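Gene 2 protein (Enterobacteria phage Sf6, PDB 5C12) is the large terminase subunit of a phage DNA-packaging machine, represented here by its metal-dependent nuclease domain, and probably also binds ATP. Local coordinates at residues G45-A50 with G97-L102; L92-G97 with E118-K123; G68-R73 with S200-A205. The protein carries 1 engineered substitution. All blocks are in the same frame, centred on the assembly; numbering follows the deposited sequence.

Interaction 1: residues G45-A50 with G97-L102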
loop_
_atom_site.group_PDB
_atom_site.type_symbol
_atom_site.label_atom_id
_atom_site.label_comp_id
_atom_site.label_asym_id
_atom_site.label_seq_id
_atom_site.Cartn_x
_atom_site.Cartn_y
_atom_site.Cartn_z
ATOM N N GLY A 45 1.675 15.301 -7.526
ATOM C CA GLY A 45 2.088 15.123 -6.148
ATOM C C GLY A 45 3.434 14.443 -6.083
ATOM O O GLY A 45 4.171 14.388 -7.075
ATOM N N ALA A 46 3.796 13.995 -4.887
ATOM C CA ALA A 46 5.052 13.295 -4.713
ATOM C C ALA A 46 4.993 11.897 -5.327
ATOM O O ALA A 46 3.897 11.334 -5.558
ATOM C CB ALA A 46 5.387 13.202 -3.235
ATOM N N VAL A 47 6.164 11.332 -5.591
ATOM C CA VAL A 47 6.255 9.931 -5.927
ATOM C C VAL A 47 6.590 9.171 -4.654
ATOM O O VAL A 47 7.571 9.484 -3.980
ATOM C CB VAL A 47 7.278 9.656 -7.030
ATOM C CG1 VAL A 47 7.422 8.155 -7.256
ATOM C CG2 VAL A 47 6.851 10.350 -8.321
ATOM N N VAL A 48 5.741 8.207 -4.312
ATOM C CA VAL A 48 5.862 7.388 -3.123
ATOM C C VAL A 48 5.977 5.927 -3.504
ATOM O O VAL A 48 5.140 5.399 -4.235
ATOM C CB VAL A 48 4.659 7.560 -2.160
ATOM C CG1 VAL A 48 4.923 6.827 -0.835
ATOM C CG2 VAL A 48 4.359 9.030 -1.895
ATOM N N SER A 49 6.990 5.263 -2.974
ATOM C CA SER A 49 7.279 3.867 -3.275
ATOM C C SER A 49 7.380 3.108 -1.976
ATOM O O SER A 49 7.794 3.670 -0.952
ATOM C CB SER A 49 8.615 3.724 -4.007
ATOM O OG SER A 49 8.604 4.325 -5.287
ATOM N N ALA A 50 7.019 1.839 -1.984
ATOM C CA ALA A 50 7.122 1.027 -0.789
ATOM C C ALA A 50 7.443 -0.413 -1.120
ATOM O O ALA A 50 7.144 -0.915 -2.209
ATOM C CB ALA A 50 5.839 1.121 0.074
ATOM N N GLY A 97 11.887 7.600 -9.637
ATOM C CA GLY A 97 12.006 8.988 -9.215
ATOM C C GLY A 97 11.290 9.247 -7.901
ATOM O O GLY A 97 10.704 10.310 -7.697
ATOM N N ALA A 98 11.321 8.266 -7.005
ATOM C CA ALA A 98 10.666 8.400 -5.720
ATOM C C ALA A 98 11.181 9.582 -4.925
ATOM O O ALA A 98 12.380 9.852 -4.896
ATOM C CB ALA A 98 10.800 7.123 -4.896
ATOM N N ASP A 99 10.254 10.257 -4.256
ATOM C CA ASP A 99 10.577 11.252 -3.244
ATOM C C ASP A 99 10.626 10.602 -1.874
ATOM O O ASP A 99 11.374 11.031 -1.007
ATOM C CB ASP A 99 9.521 12.364 -3.258
ATOM C CG ASP A 99 9.492 13.104 -4.571
ATOM O OD1 ASP A 99 10.503 13.729 -4.928
ATOM O OD2 ASP A 99 8.468 13.054 -5.282
ATOM N N HIS A 100 9.833 9.558 -1.681
ATOM C CA HIS A 100 9.695 8.874 -0.405
ATOM C C HIS A 100 9.637 7.384 -0.637
ATOM O O HIS A 100 8.912 6.916 -1.505
ATOM C CB HIS A 100 8.414 9.325 0.292
ATOM C CG HIS A 100 8.295 10.803 0.433
ATOM N ND1 HIS A 100 9.034 11.526 1.341
ATOM C CD2 HIS A 100 7.515 11.701 -0.216
ATOM C CE1 HIS A 100 8.715 12.805 1.244
ATOM N NE2 HIS A 100 7.791 12.937 0.310
ATOM N N TYR A 101 10.356 6.636 0.176
ATOM C CA TYR A 101 10.371 5.184 0.138
ATOM C C TYR A 101 10.055 4.672 1.525
ATOM O O TYR A 101 10.630 5.162 2.507
ATOM C CB TYR A 101 11.746 4.706 -0.248
ATOM C CG TYR A 101 12.009 3.239 -0.155
ATOM C CD1 TYR A 101 12.603 2.691 0.958
ATOM C CD2 TYR A 101 11.746 2.391 -1.236
ATOM C CE1 TYR A 101 12.884 1.357 1.035
ATOM C CE2 TYR A 101 12.030 1.053 -1.171
ATOM C CZ TYR A 101 12.601 0.534 -0.025
ATOM O OH TYR A 101 12.940 -0.793 0.079
ATOM N N LEU A 102 9.161 3.697 1.597
ATOM C CA LEU A 102 8.847 3.002 2.839
ATOM C C LEU A 102 9.108 1.521 2.691
ATOM O O LEU A 102 9.079 0.979 1.578
ATOM C CB LEU A 102 7.394 3.220 3.248
ATOM C CG LEU A 102 6.937 4.675 3.376
ATOM C CD1 LEU A 102 6.327 5.129 2.057
ATOM C CD2 LEU A 102 5.920 4.828 4.500
#
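Val47 and Asp99 are joined twice, through both polar atoms of the Val47 backbone. The Asp99 carboxylate is turned back beside its own backbone N (chi1 -63°), and OD2 accepts from Val47 N at 2.9 Å through the lone pair pointing away from the other oxygen; at 172° the bond is almost straight. Val47 O in turn is gripped by two successive amides. Asp99 N reaches Val47 O at 2.8 Å, tilted out of the carbonyl plane; His100 N reaches Val47 O at 3.2 Å, close to the line of the C=O bond. Regular parallel pairing follows: Ser49 N donates to His100 O at 2.9 Å, and Ser49 O accepts from Leu102 N, so Ser49 straddles Tyr101.

Side chains then fill both faces. Where Val48 and Leu102 cross obliquely, CG1 of the first meets CD1 of the second at 3.6 Å, and Ala50 CB lies 4.1 Å from Leu102 CB. Ala46 CB approaches the edge of the His100 ring, 4.0 Å from CD2. On the opposite face Ser49 OG rests 3.6 Å from Ala98 CB while hydrogen bonding to the hydroxyls of Tyr63 and Ser65.

These are two adjacent parallel strands of the RNase H-like sheet, running on to Asp52, a magnesium ligand here, and Asp104, which binds metal in other structures of the protein. Strand 47-52 lies between 61-67 and 100-104; helix 82-95 covers Tyr101, and the segment around Cys257 and Cys260 covers Val48 and Ala50.

Interaction 2: residues L92-G97 with E118-K123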
loop_
_atom_site.group_PDB
_atom_site.type_symbol
_atom_site.label_atom_id
_atom_site.label_comp_id
_atom_site.label_asym_id
_atom_site.label_seq_id
_atom_site.Cartn_x
_atom_site.Cartn_y
_atom_site.Cartn_z
ATOM N N LEU A 92 14.424 0.129 -7.824
ATOM C CA LEU A 92 13.145 0.528 -8.440
ATOM C C LEU A 92 12.712 1.927 -8.002
ATOM O O LEU A 92 12.250 2.724 -8.815
ATOM C CB LEU A 92 12.027 -0.490 -8.168
ATOM C CG LEU A 92 12.117 -1.796 -8.970
ATOM C CD1 LEU A 92 11.030 -2.730 -8.470
ATOM C CD2 LEU A 92 11.989 -1.535 -10.457
ATOM N N ALA A 93 12.871 2.235 -6.719
ATOM C CA ALA A 93 12.499 3.545 -6.218
ATOM C C ALA A 93 13.309 4.636 -6.925
ATOM O O ALA A 93 12.785 5.696 -7.293
ATOM C CB ALA A 93 12.703 3.608 -4.705
ATOM N N ILE A 94 14.599 4.394 -7.101
ATOM C CA ILE A 94 15.414 5.315 -7.855
ATOM C C ILE A 94 14.918 5.451 -9.300
ATOM O O ILE A 94 14.772 6.568 -9.808
ATOM C CB ILE A 94 16.885 4.881 -7.786
ATOM C CG1 ILE A 94 17.386 5.072 -6.356
ATOM C CG2 ILE A 94 17.745 5.671 -8.783
ATOM C CD1 ILE A 94 18.654 4.320 -6.087
ATOM N N GLU A 95 14.654 4.326 -9.957
ATOM C CA GLU A 95 14.180 4.327 -11.341
ATOM C C GLU A 95 12.858 5.094 -11.474
ATOM O O GLU A 95 12.626 5.784 -12.480
ATOM C CB GLU A 95 14.026 2.884 -11.816
ATOM C CG GLU A 95 13.618 2.732 -13.259
ATOM C CD GLU A 95 13.611 1.281 -13.726
ATOM O OE1 GLU A 95 13.938 0.381 -12.924
ATOM O OE2 GLU A 95 13.279 1.040 -14.904
ATOM N N ASP A 96 12.024 5.003 -10.442
ATOM C CA ASP A 96 10.711 5.621 -10.442
ATOM C C ASP A 96 10.727 7.085 -10.011
ATOM O O ASP A 96 9.681 7.736 -10.013
ATOM C CB ASP A 96 9.756 4.844 -9.529
ATOM C CG ASP A 96 9.288 3.535 -10.152
ATOM O OD1 ASP A 96 9.328 3.434 -11.394
ATOM O OD2 ASP A 96 8.919 2.607 -9.398
ATOM N N GLY A 97 11.887 7.600 -9.637
ATOM C CA GLY A 97 12.006 8.988 -9.215
ATOM C C GLY A 97 11.290 9.247 -7.901
ATOM O O GLY A 97 10.704 10.310 -7.697
ATOM N N GLU A 118 22.106 3.687 2.504
ATOM C CA GLU A 118 23.245 3.578 1.588
ATOM C C GLU A 118 22.794 3.627 0.134
ATOM O O GLU A 118 23.435 4.249 -0.720
ATOM C CB GLU A 118 24.034 2.274 1.833
ATOM C CG GLU A 118 24.799 2.209 3.156
ATOM C CD GLU A 118 25.454 0.835 3.427
ATOM O OE1 GLU A 118 25.182 -0.123 2.663
ATOM O OE2 GLU A 118 26.233 0.707 4.408
ATOM N N ALA A 119 21.673 2.978 -0.149
ATOM C CA ALA A 119 21.229 2.882 -1.525
ATOM C C ALA A 119 20.826 4.245 -2.065
ATOM O O ALA A 119 20.984 4.528 -3.259
ATOM C CB ALA A 119 20.079 1.913 -1.624
ATOM N N PHE A 120 20.322 5.087 -1.174
ATOM C CA PHE A 120 19.808 6.405 -1.544
ATOM C C PHE A 120 20.845 7.508 -1.289
ATOM O O PHE A 120 20.520 8.678 -1.416
ATOM C CB PHE A 120 18.529 6.712 -0.760
ATOM C CG PHE A 120 17.363 5.792 -1.061
ATOM C CD1 PHE A 120 17.173 5.249 -2.326
ATOM C CD2 PHE A 120 16.452 5.476 -0.071
ATOM C CE1 PHE A 120 16.088 4.425 -2.586
ATOM C CE2 PHE A 120 15.357 4.653 -0.336
ATOM C CZ PHE A 120 15.202 4.108 -1.587
ATOM N N SER A 121 22.076 7.146 -0.921
ATOM C CA SER A 121 23.101 8.153 -0.633
ATOM C C SER A 121 23.257 9.092 -1.836
ATOM O O SER A 121 23.319 8.650 -2.981
ATOM C CB SER A 121 24.422 7.479 -0.248
ATOM O OG SER A 121 25.016 6.806 -1.342
ATOM N N GLY A 122 23.243 10.393 -1.569
ATOM C CA GLY A 122 23.397 11.384 -2.621
ATOM C C GLY A 122 22.132 11.697 -3.394
ATOM O O GLY A 122 22.164 12.439 -4.373
ATOM N N LYS A 123 21.010 11.132 -2.970
ATOM C CA LYS A 123 19.754 11.347 -3.666
ATOM C C LYS A 123 18.699 11.855 -2.704
ATOM O O LYS A 123 18.712 11.528 -1.514
ATOM C CB LYS A 123 19.295 10.042 -4.300
ATOM C CG LYS A 123 20.297 9.479 -5.278
ATOM C CD LYS A 123 19.861 8.133 -5.821
ATOM C CE LYS A 123 20.709 7.711 -7.015
ATOM N NZ LYS A 123 22.144 7.498 -6.644
#
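Phe120 and Lys123, which both press on Ile94, are tied together first by a backbone bond: Lys123 N donates to Phe120 O at 2.9 Å and closes a type II beta turn. Because the turn begins where helix 113-119 gives out, it folds the lysine back toward the same hydrophobic side chain that the phenylalanine meets. Across the segments the contact is van der Waals packing, mostly of carbon on carbon.

Ile94 is the centre of it. Its CG1 lies near the plane of the Phe120 ring and approaches its edge, 4.0 Å from Phe120 CE1. From CG1 the chain stays extended (chi2 163°), which carries CD1 to within 3.7 Å of Ala119 O, at the last turn of the helix. One residue earlier, Ala93 CB adds a smaller patch, 4.0 Å from Phe120 CZ. The lysine packs against a second side of the isoleucine: its aliphatic part runs across Ile94 at about a right angle, with CD 4.0 Å from Ile94 CG1 and CE 4.0 Å from Ile94 CG2. Beyond CG the lysine chain is extended until it bends at chi4 (64°), so the methylenes do the packing and the ammonium group turns off beyond them.

Gly97 ends the first segment in a Schellman motif, its N bonded to Ile94 O at 3.1 Å, and its positive phi releases the chain from helix 82-95 just after the Ile94 turn. The contact thus joins the C-terminal ends of helices 82-95 and 113-119. Ile125, leading into edge strand 126-130, touches both Ile94 and Phe120, and the Phe120 ring packs edge-to-face with Tyr101 of strand 100-104.

Interaction 3: residues G68-R73 with S200-A205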
loop_
_atom_site.group_PDB
_atom_site.type_symbol
_atom_site.label_atom_id
_atom_site.label_comp_id
_atom_site.label_asym_id
_atom_site.label_seq_id
_atom_site.Cartn_x
_atom_site.Cartn_y
_atom_site.Cartn_z
ATOM N N GLY A 68 1.413 10.828 -6.915
ATOM C CA GLY A 68 0.142 11.301 -6.415
ATOM C C GLY A 68 -0.858 10.167 -6.339
ATOM O O GLY A 68 -0.603 9.106 -5.790
ATOM N N SER A 69 -2.030 10.387 -6.935
ATOM C CA SER A 69 -3.101 9.422 -6.861
ATOM C C SER A 69 -3.089 8.399 -8.004
ATOM O O SER A 69 -4.074 7.692 -8.187
ATOM C CB SER A 69 -4.452 10.162 -6.841
ATOM O OG SER A 69 -4.521 10.996 -5.673
ATOM N N VAL A 70 -2.011 8.333 -8.775
ATOM C CA VAL A 70 -1.940 7.368 -9.887
ATOM C C VAL A 70 -0.851 6.343 -9.609
ATOM O O VAL A 70 0.323 6.695 -9.529
ATOM C CB VAL A 70 -1.674 8.053 -11.236
ATOM C CG1 VAL A 70 -1.650 7.002 -12.356
ATOM C CG2 VAL A 70 -2.757 9.094 -11.529
ATOM N N VAL A 71 -1.243 5.086 -9.426
ATOM C CA VAL A 71 -0.305 3.970 -9.241
ATOM C C VAL A 71 0.380 3.628 -10.581
ATOM O O VAL A 71 -0.292 3.422 -11.590
ATOM C CB VAL A 71 -1.025 2.733 -8.661
ATOM C CG1 VAL A 71 -0.049 1.565 -8.441
ATOM C CG2 VAL A 71 -1.728 3.067 -7.346
ATOM N N LYS A 72 1.708 3.593 -10.595
ATOM C CA LYS A 72 2.454 3.421 -11.834
ATOM C C LYS A 72 3.291 2.140 -11.924
ATOM O O LYS A 72 3.654 1.732 -13.026
ATOM C CB LYS A 72 3.306 4.650 -12.132
ATOM C CG LYS A 72 4.414 4.911 -11.184
ATOM C CD LYS A 72 5.282 6.072 -11.671
ATOM C CE LYS A 72 6.434 6.317 -10.710
ATOM N NZ LYS A 72 7.253 7.437 -11.224
ATOM N N ARG A 73 3.603 1.507 -10.795
ATOM C CA ARG A 73 4.348 0.259 -10.800
ATOM C C ARG A 73 3.896 -0.653 -9.688
ATOM O O ARG A 73 3.692 -0.215 -8.548
ATOM C CB ARG A 73 5.874 0.476 -10.675
ATOM C CG ARG A 73 6.674 -0.779 -11.007
ATOM C CD ARG A 73 8.143 -0.689 -10.712
ATOM N NE ARG A 73 8.783 0.418 -11.405
ATOM C CZ ARG A 73 9.330 0.341 -12.608
ATOM N NH1 ARG A 73 9.294 -0.791 -13.287
ATOM N NH2 ARG A 73 9.908 1.406 -13.133
ATOM N N SER A 200 -6.073 5.815 -8.899
ATOM C CA SER A 200 -6.147 5.237 -10.229
ATOM C C SER A 200 -5.016 4.259 -10.453
ATOM O O SER A 200 -3.874 4.508 -10.061
ATOM C CB SER A 200 -6.088 6.339 -11.280
ATOM O OG SER A 200 -6.224 5.799 -12.592
ATOM N N PHE A 201 -5.305 3.135 -11.108
ATOM C CA PHE A 201 -4.247 2.255 -11.568
ATOM C C PHE A 201 -3.907 2.515 -13.036
ATOM O O PHE A 201 -4.736 2.359 -13.906
ATOM C CB PHE A 201 -4.626 0.784 -11.366
ATOM C CG PHE A 201 -4.913 0.443 -9.937
ATOM C CD1 PHE A 201 -3.874 0.246 -9.050
ATOM C CD2 PHE A 201 -6.222 0.329 -9.490
ATOM C CE1 PHE A 201 -4.140 -0.037 -7.718
ATOM C CE2 PHE A 201 -6.488 0.056 -8.172
ATOM C CZ PHE A 201 -5.445 -0.146 -7.287
ATOM N N ASP A 202 -2.693 2.939 -13.314
ATOM C CA ASP A 202 -2.270 3.136 -14.698
ATOM C C ASP A 202 -1.974 1.771 -15.317
ATOM O O ASP A 202 -0.877 1.232 -15.171
ATOM C CB ASP A 202 -1.062 4.054 -14.734
ATOM C CG ASP A 202 -0.674 4.464 -16.140
ATOM O OD1 ASP A 202 -0.942 3.712 -17.096
ATOM O OD2 ASP A 202 -0.068 5.541 -16.278
ATOM N N LYS A 203 -2.967 1.204 -15.993
ATOM C CA LYS A 203 -2.877 -0.163 -16.452
ATOM C C LYS A 203 -1.735 -0.358 -17.453
ATOM O O LYS A 203 -1.022 -1.357 -17.386
ATOM C CB LYS A 203 -4.208 -0.622 -17.071
ATOM C CG LYS A 203 -4.184 -2.078 -17.565
ATOM C CD LYS A 203 -5.551 -2.554 -18.020
ATOM C CE LYS A 203 -5.508 -4.029 -18.399
ATOM N NZ LYS A 203 -6.840 -4.546 -18.809
ATOM N N GLU A 204 -1.541 0.595 -18.359
ATOM C CA GLU A 204 -0.472 0.471 -19.341
ATOM C C GLU A 204 0.897 0.477 -18.671
ATOM O O GLU A 204 1.775 -0.282 -19.055
ATOM C CB GLU A 204 -0.536 1.597 -20.366
ATOM C CG GLU A 204 0.446 1.415 -21.513
ATOM C CD GLU A 204 0.327 2.501 -22.566
ATOM O OE1 GLU A 204 -0.817 2.847 -22.932
ATOM O OE2 GLU A 204 1.377 3.010 -23.018
ATOM N N ALA A 205 1.062 1.317 -17.649
ATOM C CA ALA A 205 2.347 1.430 -16.961
ATOM C C ALA A 205 2.613 0.207 -16.101
ATOM O O ALA A 205 3.741 -0.287 -16.029
ATOM C CB ALA A 205 2.371 2.709 -16.090
#
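Ser69, Val71, Ser200 and Asp202 share three backbone bonds. Ser200 N donates to Ser69 O at 2.8 Å. Val71 N donates to Ser200 O and Asp202 N to Val71 O. Val71 and Phe201 lie side by side and point the same way, Val71 CB touching Phe201 CD1 at 3.8 Å; on the opposite face Val70 CG1 meets Asp202 CB, also at 3.8 Å.

Short parallel strand 200-201 thereby extends the RNase H-like sheet beyond strand 70-77, forming its outermost strand on this side. The pairing stops at Asp202, which becomes the N-cap of helix 203-206. With chi1 at -172° its carboxylate swings away from its own amide and toward the first helical turn, where OD1 accepts from Ala205 N at 3.2 Å, the donor standing above the carboxylate plane. The first turn so held brings Ala205 CB within 3.5 Å of Lys72 O. Lys72 and Arg73 form a classic beta bulge opposite Ser65 on the neighbouring strand. Outside the pair, His36 bonds Ser200 OG, and helix 208-218 packs on the Phe201 ring, which meets Phe215 edge-to-face.

From the N terminus, 45-50 comes first and is matched by 97-102, so interaction 1 closes a loop that holds strands 61-67 and 70-77 and helix 82-95. Interaction 3 starts within that loop, at 68-73, but finds its partner only at 200-205, so the two cross. Interaction 2, from 92-97 to 118-123, also crosses interaction 1, sharing Gly97 with it, yet falls wholly inside the long span of interaction 3. Interactions 1 and 3 thus join strands at separate places in one sheet, and interaction 2 joins two helix ends. Asp96 connects interactions 2 and 3: its backbone O accepts from Lys72 NZ and its carboxylate forms a salt bridge with Arg73.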